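Local structure of Myo-inositol phosphohydrolase (Mitsuokella multacida, 4WU3) at residues Asn519-Ile524 with Lys619-Gln624; Ala244-Thr249 with Ile277-Leu282; Val168-Arg173 with Pro184-Tyr189; Gln410-Pro415 with Asn533-Phe538; Ile151-Glu156 with Arg208-Asp213. The protein binds inositol-(1,3,4,5)-tetrakisphosphate and, as a protein tyrosine phosphatase-like phytase, probably removes phosphate from myo-inositol hexakisphosphate. The protein carries 2 engineered substitutions. One frame throughout, in Å; residues are numbered along the deposited sequence.

Contact 1 (Asn519-Ile524 with Lys619-Gln624); sequences NIDEFI and KTSWSQ
The capped start of helix 622-626 meets helix 517-529 through Asp521, whose carboxylate faces the first turn, and Ile520, which packs on Trp622. The start itself is a capping box: Ser621 OG accepts from Gln624 N at 3.1 Å, while the return bond from Ser621 N to Gln624 OE1 is weak. Asp521 OD2 takes the hydroxyl of Ser623 OG at 2.7 Å, met 50° out of the carboxylate plane. Its other oxygen, OD1, receives only weak bonds, from Trp622 N at 3.1 Å and Ser623 N at 3.4 Å; so placed, the negative charge would be favoured by the helix N-terminus. With an alanine at Asp521, Ser623 OG would probably lose its acceptor and the two backbone N-H groups their carboxylate. Phe606 and Tyr609 of helix 593-613 meet the indole edge-to-face. Trp622 CG stands anti to its own N (chi1 167°), bringing the indole to Ile520, whose CG2 lies 4.1 Å from the centroid of the five-membered ring, 26° off the normal.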
# COMPACT_ATOMS: atom_id res chain seq x y z
N ASN A 519 8.60 24.61 27.57
CA ASN A 519 8.11 25.94 27.23
C ASN A 519 7.29 26.57 28.35
O ASN A 519 7.34 27.78 28.56
CB ASN A 519 7.32 25.89 25.93
CG ASN A 519 8.23 25.81 24.72
OD1 ASN A 519 9.44 25.97 24.84
ND2 ASN A 519 7.65 25.56 23.55
N ILE A 520 6.56 25.74 29.08
CA ILE A 520 5.74 26.21 30.19
C ILE A 520 6.63 26.52 31.39
O ILE A 520 6.41 27.51 32.08
CB ILE A 520 4.64 25.18 30.56
CG1 ILE A 520 3.59 25.12 29.45
CG2 ILE A 520 3.98 25.55 31.88
CD1 ILE A 520 2.45 24.17 29.72
N ASP A 521 7.63 25.68 31.63
CA ASP A 521 8.61 25.93 32.68
C ASP A 521 9.34 27.25 32.44
O ASP A 521 9.59 28.00 33.38
CB ASP A 521 9.66 24.82 32.70
CG ASP A 521 9.26 23.64 33.55
OD1 ASP A 521 8.25 23.75 34.27
OD2 ASP A 521 9.97 22.62 33.51
N GLU A 522 9.71 27.50 31.18
CA GLU A 522 10.37 28.75 30.83
C GLU A 522 9.47 29.91 31.24
O GLU A 522 9.94 30.86 31.83
CB GLU A 522 10.72 28.82 29.34
CG GLU A 522 11.37 30.13 28.92
CD GLU A 522 12.17 30.03 27.63
OE1 GLU A 522 12.11 28.99 26.94
OE2 GLU A 522 12.88 31.01 27.30
N PHE A 523 8.18 29.82 30.95
CA PHE A 523 7.29 30.90 31.35
C PHE A 523 7.17 31.05 32.87
O PHE A 523 7.16 32.16 33.38
CB PHE A 523 5.90 30.74 30.76
CG PHE A 523 4.95 31.84 31.16
CD1 PHE A 523 5.17 33.15 30.76
CD2 PHE A 523 3.86 31.57 31.96
CE1 PHE A 523 4.30 34.17 31.14
CE2 PHE A 523 3.00 32.58 32.35
CZ PHE A 523 3.22 33.89 31.94
N ILE A 524 7.07 29.94 33.59
CA ILE A 524 6.91 30.02 35.03
C ILE A 524 8.16 30.64 35.66
O ILE A 524 8.08 31.55 36.50
CB ILE A 524 6.62 28.64 35.63
CG1 ILE A 524 5.24 28.18 35.14
CG2 ILE A 524 6.69 28.67 37.15
CD1 ILE A 524 4.94 26.73 35.42
N LYS A 619 7.53 26.44 43.68
CA LYS A 619 8.89 25.96 43.86
C LYS A 619 9.13 24.67 43.10
O LYS A 619 10.22 24.44 42.58
CB LYS A 619 9.19 25.78 45.34
CG LYS A 619 9.34 27.12 46.03
CD LYS A 619 10.39 27.04 47.11
CE LYS A 619 10.80 28.43 47.55
NZ LYS A 619 12.12 28.36 48.22
N THR A 620 8.10 23.83 43.04
CA THR A 620 8.13 22.63 42.20
C THR A 620 7.71 22.96 40.76
O THR A 620 6.65 23.55 40.53
CB THR A 620 7.17 21.56 42.73
OG1 THR A 620 7.44 21.31 44.11
CG2 THR A 620 7.33 20.28 41.93
N SER A 621 8.53 22.57 39.80
CA SER A 621 8.27 22.93 38.41
C SER A 621 7.17 22.07 37.80
O SER A 621 6.84 21.00 38.32
CB SER A 621 9.54 22.81 37.58
OG SER A 621 9.88 21.44 37.39
N TRP A 622 6.64 22.54 36.68
CA TRP A 622 5.62 21.82 35.91
C TRP A 622 6.15 20.49 35.39
O TRP A 622 5.46 19.48 35.44
CB TRP A 622 5.15 22.71 34.76
CG TRP A 622 4.33 22.07 33.67
CD1 TRP A 622 4.70 21.91 32.38
CD2 TRP A 622 2.99 21.56 33.76
NE1 TRP A 622 3.70 21.33 31.66
CE2 TRP A 622 2.63 21.10 32.48
CE3 TRP A 622 2.06 21.44 34.80
CZ2 TRP A 622 1.40 20.53 32.21
CZ3 TRP A 622 0.84 20.87 34.53
CH2 TRP A 622 0.51 20.42 33.24
N SER A 623 7.39 20.50 34.91
CA SER A 623 8.01 19.29 34.40
C SER A 623 8.20 18.24 35.50
O SER A 623 7.88 17.08 35.31
CB SER A 623 9.36 19.61 33.75
OG SER A 623 9.14 20.24 32.50
N GLN A 624 8.72 18.66 36.65
CA GLN A 624 8.90 17.77 37.79
C GLN A 624 7.54 17.23 38.27
O GLN A 624 7.40 16.04 38.53
CB GLN A 624 9.64 18.48 38.93
CG GLN A 624 11.09 18.85 38.63
CD GLN A 624 11.68 19.83 39.63
OE1 GLN A 624 10.97 20.35 40.49
NE2 GLN A 624 12.97 20.12 39.50

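Contact 2 (Ala244-Thr249 with Ile277-Leu282); sequences AGMGRT and IGIVDL. With PO4 (phosphate ion), chain G.
Met246 CB lies between Val280 and a bound phosphate, 3.8 Å from Val280 CG2 and 3.7 Å from O1 of the ion. CG comes next, 3.9 Å from Ile279 CG2, where the two side chains pass at a slant. Rotation about CG-SD (chi3 70°) bends the chain and sets CE 4.1 Å from both Val280 CG2 and Ile279 CG1. No hydrogen bond crosses between the segments; Ile279 and Val280 of the loop 277-282 back onto this side chain. Residues 244-249 belong to the phosphate-binding P-loop of the protein tyrosine phosphatase signature, which runs into helix 247-261. Ala244 N, Met246 N and Arg248 N give backbone bonds to O3, O2 and O4 of the phosphate, and the side-chain Ser242 OG is also hydrogen-bonded to the ion; Gly247 N to O1 is weak. Arg248 bends at chi3 and presents its guanidinium edge: NE reaches phosphate O4 at 2.8 Å (171°) and NH1 reaches O3, also at 2.8 Å. Its NH2 turns to Glu124, a salt bridge, and to Leu211 O.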
# COMPACT_ATOMS: atom_id res chain seq x y z
N ALA A 244 0.62 -10.32 17.35
CA ALA A 244 0.53 -11.74 17.04
C ALA A 244 1.90 -12.42 17.00
O ALA A 244 2.00 -13.64 16.94
CB ALA A 244 -0.18 -11.93 15.71
N GLY A 245 2.97 -11.62 17.05
CA GLY A 245 4.31 -12.15 16.94
C GLY A 245 4.57 -12.65 15.53
O GLY A 245 5.44 -13.51 15.31
N MET A 246 3.82 -12.10 14.59
CA MET A 246 3.93 -12.48 13.19
C MET A 246 4.67 -11.43 12.36
O MET A 246 5.89 -11.50 12.25
CB MET A 246 2.54 -12.78 12.61
CG MET A 246 1.92 -14.01 13.25
SD MET A 246 0.28 -14.46 12.63
CE MET A 246 0.74 -15.04 10.99
N GLY A 247 3.95 -10.46 11.80
CA GLY A 247 4.56 -9.47 10.89
C GLY A 247 5.63 -8.55 11.47
O GLY A 247 6.82 -8.63 11.12
N ARG A 248 5.22 -7.65 12.35
CA ARG A 248 6.14 -6.66 12.89
C ARG A 248 7.24 -7.37 13.65
O ARG A 248 8.41 -6.95 13.60
CB ARG A 248 5.43 -5.66 13.79
CG ARG A 248 4.47 -4.74 13.06
CD ARG A 248 3.50 -4.04 14.01
NE ARG A 248 2.50 -4.95 14.58
CZ ARG A 248 1.57 -4.57 15.46
NH1 ARG A 248 0.69 -5.44 15.93
NH2 ARG A 248 1.53 -3.30 15.89
N THR A 249 6.88 -8.44 14.36
CA THR A 249 7.87 -9.19 15.15
C THR A 249 8.92 -9.84 14.24
O THR A 249 10.11 -9.78 14.52
CB THR A 249 7.19 -10.25 16.05
OG1 THR A 249 6.50 -9.59 17.12
CG2 THR A 249 8.21 -11.18 16.66
N ILE A 277 12.26 -20.99 12.32
CA ILE A 277 12.13 -20.97 13.78
C ILE A 277 10.89 -20.18 14.22
O ILE A 277 10.56 -20.13 15.41
CB ILE A 277 13.36 -20.36 14.46
CG1 ILE A 277 13.46 -18.87 14.13
CG2 ILE A 277 14.62 -21.10 14.03
CD1 ILE A 277 14.51 -18.12 14.92
N GLY A 278 10.21 -19.58 13.26
CA GLY A 278 9.06 -18.76 13.56
C GLY A 278 7.81 -19.15 12.80
O GLY A 278 7.45 -20.33 12.74
N ILE A 279 7.14 -18.17 12.23
CA ILE A 279 5.81 -18.36 11.68
C ILE A 279 5.65 -17.64 10.33
O ILE A 279 4.77 -17.99 9.54
CB ILE A 279 4.75 -17.87 12.71
CG1 ILE A 279 3.33 -18.03 12.19
CG2 ILE A 279 5.01 -16.43 13.12
CD1 ILE A 279 2.90 -19.48 12.08
N VAL A 280 6.51 -16.65 10.06
CA VAL A 280 6.38 -15.86 8.84
C VAL A 280 7.64 -15.84 7.97
O VAL A 280 8.78 -15.68 8.45
CB VAL A 280 5.98 -14.40 9.14
CG1 VAL A 280 5.93 -13.58 7.86
CG2 VAL A 280 4.64 -14.37 9.83
N ASP A 281 7.39 -16.02 6.67
CA ASP A 281 8.38 -15.82 5.60
C ASP A 281 8.10 -14.48 4.90
O ASP A 281 7.17 -14.36 4.11
CB ASP A 281 8.30 -16.98 4.61
CG ASP A 281 9.34 -16.90 3.51
OD1 ASP A 281 10.02 -15.85 3.36
OD2 ASP A 281 9.48 -17.91 2.78
N LEU A 282 8.92 -13.49 5.20
CA LEU A 282 8.71 -12.14 4.67
C LEU A 282 8.79 -12.07 3.15
O LEU A 282 8.32 -11.10 2.57
CB LEU A 282 9.71 -11.17 5.29
CG LEU A 282 9.53 -10.99 6.79
CD1 LEU A 282 10.59 -10.04 7.32
CD2 LEU A 282 8.15 -10.46 7.06
P PO4 G . 1.83 -8.68 14.18
O1 PO4 G . 1.02 -9.49 13.19
O2 PO4 G . 2.89 -9.61 14.73
O3 PO4 G . 0.96 -8.14 15.28
O4 PO4 G . 2.52 -7.50 13.52

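Contact 3 (Val168-Arg173 with Pro184-Tyr189); sequences VKSIYR and PVYVNY
Lys169 paired with Val187 and Ile171 with Val185 form the hydrogen-bonded pairs of an antiparallel beta hairpin, strands 168-175 and 180-188, which makes a two-stranded sheet set against strand 49-54. The strand axes run at 140°, and four backbone bonds join them; the shortest, from Ile171 N to Val185 O, is 2.7 Å. Ser170 with Tyr186 lies between them, and Val168 with Asn188 beyond Lys169-Val187; both are non-hydrogen-bonded pairs, where CA-H...O contacts add to the pairing, as from Val168 CA to Val187 O at 3.2 Å.

The two faces differ. Val168, Ser170, Tyr186 and Asn188 make an exposed one: Ser170 OG sits over a face of the Tyr186 ring and 3.3 Å from Pro184 CB, while Val168 CG2 lies alongside Asn188 ND2. On the other, Ile171 CG1 packs on Val187 CG2 at 3.7 Å, and Ile171 also packs on Leu50 and Ile52. Lys169 CB lies at the edge of the Tyr189 ring, whose OH bonds to Leu163 O. Toward the turn, Tyr172 CD1 runs beside Pro184 CD at 4.0 Å. Arg173 bends at chi3 (-75°), folding its guanidinium across Val185 while NE bonds to Ser183 O. The methyl Val185 CG1 thus comes to rest over the centre of the Arg173 guanidinium, 3.1 Å above its plane.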
# COMPACT_ATOMS: atom_id res chain seq x y z
N VAL A 168 -13.99 -3.60 38.20
CA VAL A 168 -14.59 -4.61 37.35
C VAL A 168 -15.12 -3.92 36.09
O VAL A 168 -15.59 -2.78 36.15
CB VAL A 168 -15.71 -5.35 38.10
CG1 VAL A 168 -16.73 -4.36 38.63
CG2 VAL A 168 -16.37 -6.38 37.18
N LYS A 169 -15.00 -4.60 34.96
CA LYS A 169 -15.37 -4.03 33.68
C LYS A 169 -15.69 -5.12 32.68
O LYS A 169 -15.00 -6.14 32.61
CB LYS A 169 -14.23 -3.17 33.13
CG LYS A 169 -14.67 -2.05 32.20
CD LYS A 169 -14.06 -0.74 32.59
CE LYS A 169 -14.45 0.41 31.68
NZ LYS A 169 -15.54 1.24 32.26
N SER A 170 -16.74 -4.90 31.90
CA SER A 170 -17.09 -5.78 30.81
C SER A 170 -16.09 -5.53 29.69
O SER A 170 -15.99 -4.41 29.19
CB SER A 170 -18.52 -5.50 30.33
OG SER A 170 -18.94 -6.45 29.37
N ILE A 171 -15.33 -6.55 29.31
CA ILE A 171 -14.28 -6.39 28.28
C ILE A 171 -14.49 -7.40 27.17
O ILE A 171 -14.65 -8.60 27.42
CB ILE A 171 -12.88 -6.63 28.83
CG1 ILE A 171 -12.63 -5.80 30.09
CG2 ILE A 171 -11.84 -6.31 27.77
CD1 ILE A 171 -12.22 -4.37 29.83
N TYR A 172 -14.47 -6.91 25.93
CA TYR A 172 -14.72 -7.78 24.79
C TYR A 172 -13.64 -8.87 24.71
O TYR A 172 -12.49 -8.66 25.10
CB TYR A 172 -14.77 -6.99 23.47
CG TYR A 172 -16.00 -6.11 23.29
CD1 TYR A 172 -17.23 -6.65 22.94
CD2 TYR A 172 -15.91 -4.73 23.46
CE1 TYR A 172 -18.34 -5.84 22.78
CE2 TYR A 172 -17.02 -3.92 23.30
CZ TYR A 172 -18.23 -4.48 22.96
OH TYR A 172 -19.32 -3.66 22.80
N ARG A 173 -14.04 -10.03 24.22
CA ARG A 173 -13.09 -11.08 23.88
C ARG A 173 -12.71 -10.92 22.41
O ARG A 173 -13.19 -10.01 21.73
CB ARG A 173 -13.68 -12.45 24.15
CG ARG A 173 -13.61 -12.83 25.63
CD ARG A 173 -14.34 -14.12 25.93
NE ARG A 173 -15.79 -13.93 25.92
CZ ARG A 173 -16.68 -14.85 26.32
NH1 ARG A 173 -16.26 -16.03 26.76
NH2 ARG A 173 -17.98 -14.57 26.28
N PRO A 184 -18.36 -10.07 25.31
CA PRO A 184 -17.50 -9.70 26.43
C PRO A 184 -17.61 -10.60 27.66
O PRO A 184 -18.59 -11.32 27.81
CB PRO A 184 -17.98 -8.29 26.77
CG PRO A 184 -19.40 -8.26 26.35
CD PRO A 184 -19.49 -9.16 25.14
N VAL A 185 -16.59 -10.56 28.50
CA VAL A 185 -16.68 -11.10 29.85
C VAL A 185 -16.29 -10.01 30.82
O VAL A 185 -15.71 -9.00 30.42
CB VAL A 185 -15.74 -12.28 30.12
CG1 VAL A 185 -15.81 -13.30 29.04
CG2 VAL A 185 -14.31 -11.82 30.20
N TYR A 186 -16.63 -10.22 32.08
CA TYR A 186 -16.25 -9.30 33.13
C TYR A 186 -14.86 -9.64 33.66
O TYR A 186 -14.54 -10.80 33.95
CB TYR A 186 -17.29 -9.33 34.25
CG TYR A 186 -18.62 -8.74 33.86
CD1 TYR A 186 -18.85 -7.38 33.99
CD2 TYR A 186 -19.66 -9.53 33.38
CE1 TYR A 186 -20.06 -6.82 33.66
CE2 TYR A 186 -20.89 -8.98 33.04
CZ TYR A 186 -21.08 -7.62 33.19
OH TYR A 186 -22.28 -7.04 32.86
N VAL A 187 -14.04 -8.61 33.76
CA VAL A 187 -12.68 -8.75 34.24
C VAL A 187 -12.55 -8.00 35.57
O VAL A 187 -12.92 -6.82 35.66
CB VAL A 187 -11.70 -8.15 33.23
CG1 VAL A 187 -10.27 -8.23 33.75
CG2 VAL A 187 -11.82 -8.87 31.90
N ASN A 188 -12.06 -8.69 36.59
CA ASN A 188 -11.87 -8.07 37.89
C ASN A 188 -10.42 -7.69 38.04
O ASN A 188 -9.55 -8.43 37.62
CB ASN A 188 -12.25 -9.02 39.02
CG ASN A 188 -13.70 -9.41 38.99
OD1 ASN A 188 -14.07 -10.43 38.44
ND2 ASN A 188 -14.54 -8.60 39.57
N TYR A 189 -10.17 -6.53 38.62
CA TYR A 189 -8.81 -6.02 38.73
C TYR A 189 -8.74 -4.97 39.83
O TYR A 189 -9.74 -4.33 40.16
CB TYR A 189 -8.37 -5.41 37.39
CG TYR A 189 -9.19 -4.22 36.93
CD1 TYR A 189 -10.38 -4.39 36.22
CD2 TYR A 189 -8.77 -2.91 37.19
CE1 TYR A 189 -11.13 -3.30 35.79
CE2 TYR A 189 -9.51 -1.82 36.77
CZ TYR A 189 -10.69 -2.02 36.07
OH TYR A 189 -11.42 -0.92 35.64

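Contact 4 (Gln410-Pro415 with Asn533-Phe538); sequences QQAKGP and NAWLHF
Gly414 and Pro415 run close to Asn533 and Ala534, with 4.7 Å between the CA atoms of Gly414 and Asn533 and 4.9 Å between those of Pro415 and Ala534. A single direct hydrogen bond ties the backbones: Trp535 N gives to Pro415 O at 2.8 Å, nearly straight at 170°. The same oxygen takes a CA-H...O contact from Ala534 CA. Gly414 CA approaches Asn533 O to 3.3 Å, and a CB on Gly414 would point at that oxygen and clash with it, consistent with a residue that has no side chain here.

This is where strand 535-539 enters the mixed sheet beside its parallel neighbour 416-422. Strand 390-393, helix 398-411 and strand 416-422 form a beta-alpha-beta crossover, and 535-539 lies between the two strands of that crossover.

The Trp535 indole extends anti to its backbone N (chi1 179°), which carries the benzo ring to the end of helix 398-411. CE3 comes within 3.6 Å of Ala412 CA and 3.9 Å of Ala412 CB. CZ3 lies 3.6 Å from Gln411 O, and CH2 is 3.7 Å from Gln411 OE1, the side-chain amide standing almost upright to the ring at 82° between planes. Asn360 ND2 and Thr358 OG1 both bond to that OE1, which fixes the amide's turn; on the pyrrole ring, Trp535 NE1 bonds to Ser391 OG.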
# COMPACT_ATOMS: atom_id res chain seq x y z
N GLN A 410 -1.40 53.48 28.79
CA GLN A 410 -2.56 53.97 29.51
C GLN A 410 -2.90 53.07 30.70
O GLN A 410 -3.21 53.56 31.77
CB GLN A 410 -3.77 54.04 28.56
CG GLN A 410 -5.03 54.57 29.21
CD GLN A 410 -4.90 56.03 29.58
OE1 GLN A 410 -4.63 56.87 28.73
NE2 GLN A 410 -5.11 56.33 30.86
N GLN A 411 -2.86 51.75 30.50
CA GLN A 411 -3.35 50.80 31.51
C GLN A 411 -2.25 50.19 32.38
O GLN A 411 -2.52 49.69 33.47
CB GLN A 411 -4.14 49.68 30.83
CG GLN A 411 -5.36 50.19 30.09
CD GLN A 411 -6.10 49.11 29.34
OE1 GLN A 411 -6.24 47.97 29.81
NE2 GLN A 411 -6.59 49.45 28.17
N ALA A 412 -1.01 50.23 31.91
CA ALA A 412 0.08 49.57 32.61
C ALA A 412 0.56 50.35 33.83
O ALA A 412 0.64 51.58 33.80
CB ALA A 412 1.23 49.32 31.66
N LYS A 413 0.88 49.63 34.90
CA LYS A 413 1.35 50.23 36.15
C LYS A 413 2.83 49.90 36.38
O LYS A 413 3.36 50.17 37.45
CB LYS A 413 0.52 49.71 37.34
CG LYS A 413 -0.99 49.92 37.20
CD LYS A 413 -1.34 51.39 37.02
CE LYS A 413 -2.85 51.59 36.92
NZ LYS A 413 -3.22 52.90 36.32
N GLY A 414 3.48 49.33 35.38
CA GLY A 414 4.88 48.94 35.49
C GLY A 414 5.41 48.57 34.12
O GLY A 414 4.74 48.79 33.12
N PRO A 415 6.61 47.98 34.07
CA PRO A 415 7.26 47.68 32.79
C PRO A 415 6.45 46.70 31.91
O PRO A 415 5.83 45.75 32.42
CB PRO A 415 8.61 47.09 33.18
CG PRO A 415 8.51 46.74 34.63
CD PRO A 415 7.36 47.47 35.23
N ASN A 533 4.31 44.56 39.18
CA ASN A 533 3.49 45.37 38.29
C ASN A 533 3.86 45.21 36.81
O ASN A 533 3.41 46.01 35.99
CB ASN A 533 3.57 46.88 38.59
CG ASN A 533 3.53 47.22 40.07
OD1 ASN A 533 4.31 48.04 40.56
ND2 ASN A 533 2.59 46.63 40.77
N ALA A 534 4.70 44.24 36.47
CA ALA A 534 5.02 44.00 35.06
C ALA A 534 3.72 43.69 34.30
O ALA A 534 2.82 43.04 34.84
CB ALA A 534 6.00 42.84 34.91
N TRP A 535 3.64 44.19 33.07
CA TRP A 535 2.50 43.93 32.20
C TRP A 535 2.95 43.01 31.07
O TRP A 535 3.93 43.30 30.39
CB TRP A 535 1.99 45.24 31.62
CG TRP A 535 0.84 45.08 30.70
CD1 TRP A 535 0.85 44.48 29.48
CD2 TRP A 535 -0.49 45.55 30.91
NE1 TRP A 535 -0.39 44.55 28.91
CE2 TRP A 535 -1.24 45.19 29.77
CE3 TRP A 535 -1.13 46.23 31.95
CZ2 TRP A 535 -2.59 45.50 29.64
CZ3 TRP A 535 -2.48 46.52 31.82
CH2 TRP A 535 -3.19 46.15 30.67
N LEU A 536 2.25 41.89 30.89
CA LEU A 536 2.61 40.93 29.86
C LEU A 536 1.67 40.96 28.69
O LEU A 536 0.47 40.73 28.85
CB LEU A 536 2.60 39.52 30.43
CG LEU A 536 3.55 39.27 31.59
CD1 LEU A 536 3.42 37.83 32.05
CD2 LEU A 536 4.98 39.59 31.20
N HIS A 537 2.21 41.23 27.50
CA HIS A 537 1.42 41.17 26.28
C HIS A 537 1.82 39.96 25.44
O HIS A 537 2.89 39.94 24.85
CB HIS A 537 1.59 42.42 25.44
CG HIS A 537 0.82 42.37 24.16
ND1 HIS A 537 -0.48 42.81 24.06
CD2 HIS A 537 1.15 41.89 22.94
CE1 HIS A 537 -0.92 42.62 22.83
NE2 HIS A 537 0.06 42.07 22.12
N PHE A 538 0.95 38.96 25.40
CA PHE A 538 1.23 37.76 24.65
C PHE A 538 0.76 37.89 23.21
O PHE A 538 -0.34 38.38 22.95
CB PHE A 538 0.54 36.57 25.27
CG PHE A 538 1.05 36.21 26.62
CD1 PHE A 538 2.13 35.38 26.77
CD2 PHE A 538 0.44 36.72 27.75
CE1 PHE A 538 2.60 35.05 28.03
CE2 PHE A 538 0.91 36.41 29.01
CZ PHE A 538 1.99 35.56 29.15
O HOH W 1 1.26 46.51 35.00

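Contact 5 (Ile151-Glu156 with Arg208-Asp213); sequences IIIPLE and RLTLQD
Helix 151-156 crosses strand 208-211 at 102°, its axis 10.0 Å away, a spacing bridged by side chains such as Glu156 and Arg208. These two form a salt bridge in which the guanidinium grips the carboxylate end-on, one nitrogen to each oxygen. Arg208 NH1 donates at 2.8 Å to the syn lone pair of Glu156 OE1, an oxygen that lies in the guanidinium plane. The second bond, Arg208 NH2 to Glu156 OE2 at 2.9 Å, is less straight (145°), and the two flat groups are twisted 35° apart. Rotation about CB-CG bends the Arg208 chain, and the extended Glu156 comes to it from the opposite direction.

The strand is one of the two outermost in the mixed sheet ordered 65-66, 91-94, 237-241, 116-122, 205-211, and helix 149-161 packs on it through Ile152, Ile153 and Glu156. Second partners hold both charged groups: His126 N donates to Glu156 OE2, and Arg208 NE bonds to Arg122 O. Were Arg208 a leucine, the buried Glu156 carboxylate would probably lose its positive mate and Arg122 O its donor.

Ile153 CD1 lies over one face of the guanidinium, 3.8 Å above the plane and offset toward its rim, and also touches Thr210 CG2 at 4.0 Å. Ile152 meets Thr210 tip to tip, CG2 to CG2 at 3.9 Å, with Ile152 CD1 3.9 Å from Thr210 CB. Thr210 is the centre of an inverse gamma turn. Ile152 CD1 also approaches Gln212 NE2, which bonds to O of Asn144, itself touched by Ile152.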
# COMPACT_ATOMS: atom_id res chain seq x y z
N ILE A 151 1.75 11.61 20.41
CA ILE A 151 0.33 11.59 20.69
C ILE A 151 -0.05 10.24 21.33
O ILE A 151 -0.81 10.19 22.30
CB ILE A 151 -0.49 11.82 19.41
CG1 ILE A 151 -0.39 13.29 18.99
CG2 ILE A 151 -1.94 11.46 19.63
CD1 ILE A 151 -1.04 14.24 19.98
N ILE A 152 0.51 9.15 20.79
CA ILE A 152 0.11 7.80 21.20
C ILE A 152 0.44 7.48 22.66
O ILE A 152 -0.40 6.95 23.38
CB ILE A 152 0.75 6.73 20.29
CG1 ILE A 152 0.10 6.78 18.90
CG2 ILE A 152 0.60 5.34 20.90
CD1 ILE A 152 0.85 6.00 17.85
N ILE A 153 1.65 7.81 23.10
CA ILE A 153 2.07 7.46 24.46
C ILE A 153 1.18 8.10 25.54
O ILE A 153 0.65 7.40 26.41
CB ILE A 153 3.55 7.82 24.71
CG1 ILE A 153 4.47 7.03 23.76
CG2 ILE A 153 3.96 7.56 26.16
CD1 ILE A 153 4.25 5.54 23.79
N PRO A 154 1.01 9.44 25.50
CA PRO A 154 0.12 10.06 26.49
C PRO A 154 -1.36 9.69 26.32
O PRO A 154 -2.10 9.65 27.29
CB PRO A 154 0.33 11.57 26.27
CG PRO A 154 0.99 11.70 24.94
CD PRO A 154 1.76 10.44 24.72
N LEU A 155 -1.80 9.42 25.09
CA LEU A 155 -3.16 8.99 24.85
C LEU A 155 -3.44 7.64 25.52
O LEU A 155 -4.45 7.46 26.21
CB LEU A 155 -3.45 8.91 23.35
CG LEU A 155 -4.86 8.42 23.00
CD1 LEU A 155 -5.92 9.28 23.68
CD2 LEU A 155 -5.07 8.40 21.50
N GLU A 156 -2.52 6.70 25.32
CA GLU A 156 -2.56 5.38 25.96
C GLU A 156 -2.61 5.46 27.49
O GLU A 156 -3.38 4.74 28.13
CB GLU A 156 -1.34 4.57 25.50
CG GLU A 156 -1.17 3.17 26.08
CD GLU A 156 0.03 2.45 25.46
OE1 GLU A 156 1.20 2.77 25.80
OE2 GLU A 156 -0.20 1.55 24.61
N ARG A 208 9.96 1.05 23.54
CA ARG A 208 8.75 1.12 22.74
C ARG A 208 9.01 1.74 21.38
O ARG A 208 9.69 2.76 21.27
CB ARG A 208 7.70 1.97 23.47
CG ARG A 208 6.39 2.17 22.71
CD ARG A 208 5.52 0.92 22.75
NE ARG A 208 4.14 1.18 22.33
CZ ARG A 208 3.16 1.61 23.13
NH1 ARG A 208 3.41 1.85 24.41
NH2 ARG A 208 1.93 1.80 22.67
N LEU A 209 8.47 1.11 20.35
CA LEU A 209 8.27 1.71 19.05
C LEU A 209 6.82 1.61 18.74
O LEU A 209 6.25 0.53 18.82
CB LEU A 209 9.02 0.93 17.98
CG LEU A 209 10.52 1.01 18.06
CD1 LEU A 209 11.12 0.19 16.93
CD2 LEU A 209 10.96 2.45 18.00
N THR A 210 6.20 2.72 18.35
CA THR A 210 4.76 2.73 18.10
C THR A 210 4.42 2.39 16.64
O THR A 210 4.01 3.25 15.87
CB THR A 210 4.17 4.08 18.49
OG1 THR A 210 4.95 5.14 17.92
CG2 THR A 210 4.19 4.22 20.01
N LEU A 211 4.57 1.12 16.27
CA LEU A 211 4.40 0.68 14.87
C LEU A 211 2.98 0.25 14.57
O LEU A 211 2.38 -0.51 15.33
CB LEU A 211 5.32 -0.50 14.55
CG LEU A 211 6.79 -0.28 14.83
CD1 LEU A 211 7.61 -1.45 14.31
CD2 LEU A 211 7.26 1.02 14.21
N GLN A 212 2.46 0.73 13.44
CA GLN A 212 1.13 0.36 12.99
C GLN A 212 1.13 -1.10 12.57
O GLN A 212 2.04 -1.55 11.87
CB GLN A 212 0.70 1.22 11.79
CG GLN A 212 0.70 2.72 12.03
CD GLN A 212 -0.42 3.17 12.94
OE1 GLN A 212 -1.59 2.88 12.69
NE2 GLN A 212 -0.08 3.90 14.00
N ASP A 213 0.10 -1.82 12.98
CA ASP A 213 -0.08 -3.19 12.57
C ASP A 213 -0.16 -3.23 11.05
O ASP A 213 -0.71 -2.33 10.41
CB ASP A 213 -1.36 -3.75 13.19
CG ASP A 213 -1.41 -5.26 13.19
OD1 ASP A 213 -0.58 -5.92 12.54
OD2 ASP A 213 -2.31 -5.80 13.86

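Overall arrangement
Contact 5 is buried near the centre of the chain, while contact 2 lies at the surface and contacts 1, 3 and 4 are partly buried. Chemistry follows place: a paired salt bridge in contact 5, phosphate bonds and apolar packing in contact 2, backbone pairing in contact 3, a carboxylate at a helix start in contact 1, and a tryptophan against a helix end in contact 4. Contacts 2 and 5 meet where Arg248 reaches residues 211-213. Contacts 1 and 4 are joined through helix 517-529 and strand 535-539, which follow each other in the chain, Phe523 packing on Phe538 and Leu536. Contacts 2 and 4 are farthest apart, their centres about 63 Å from each other.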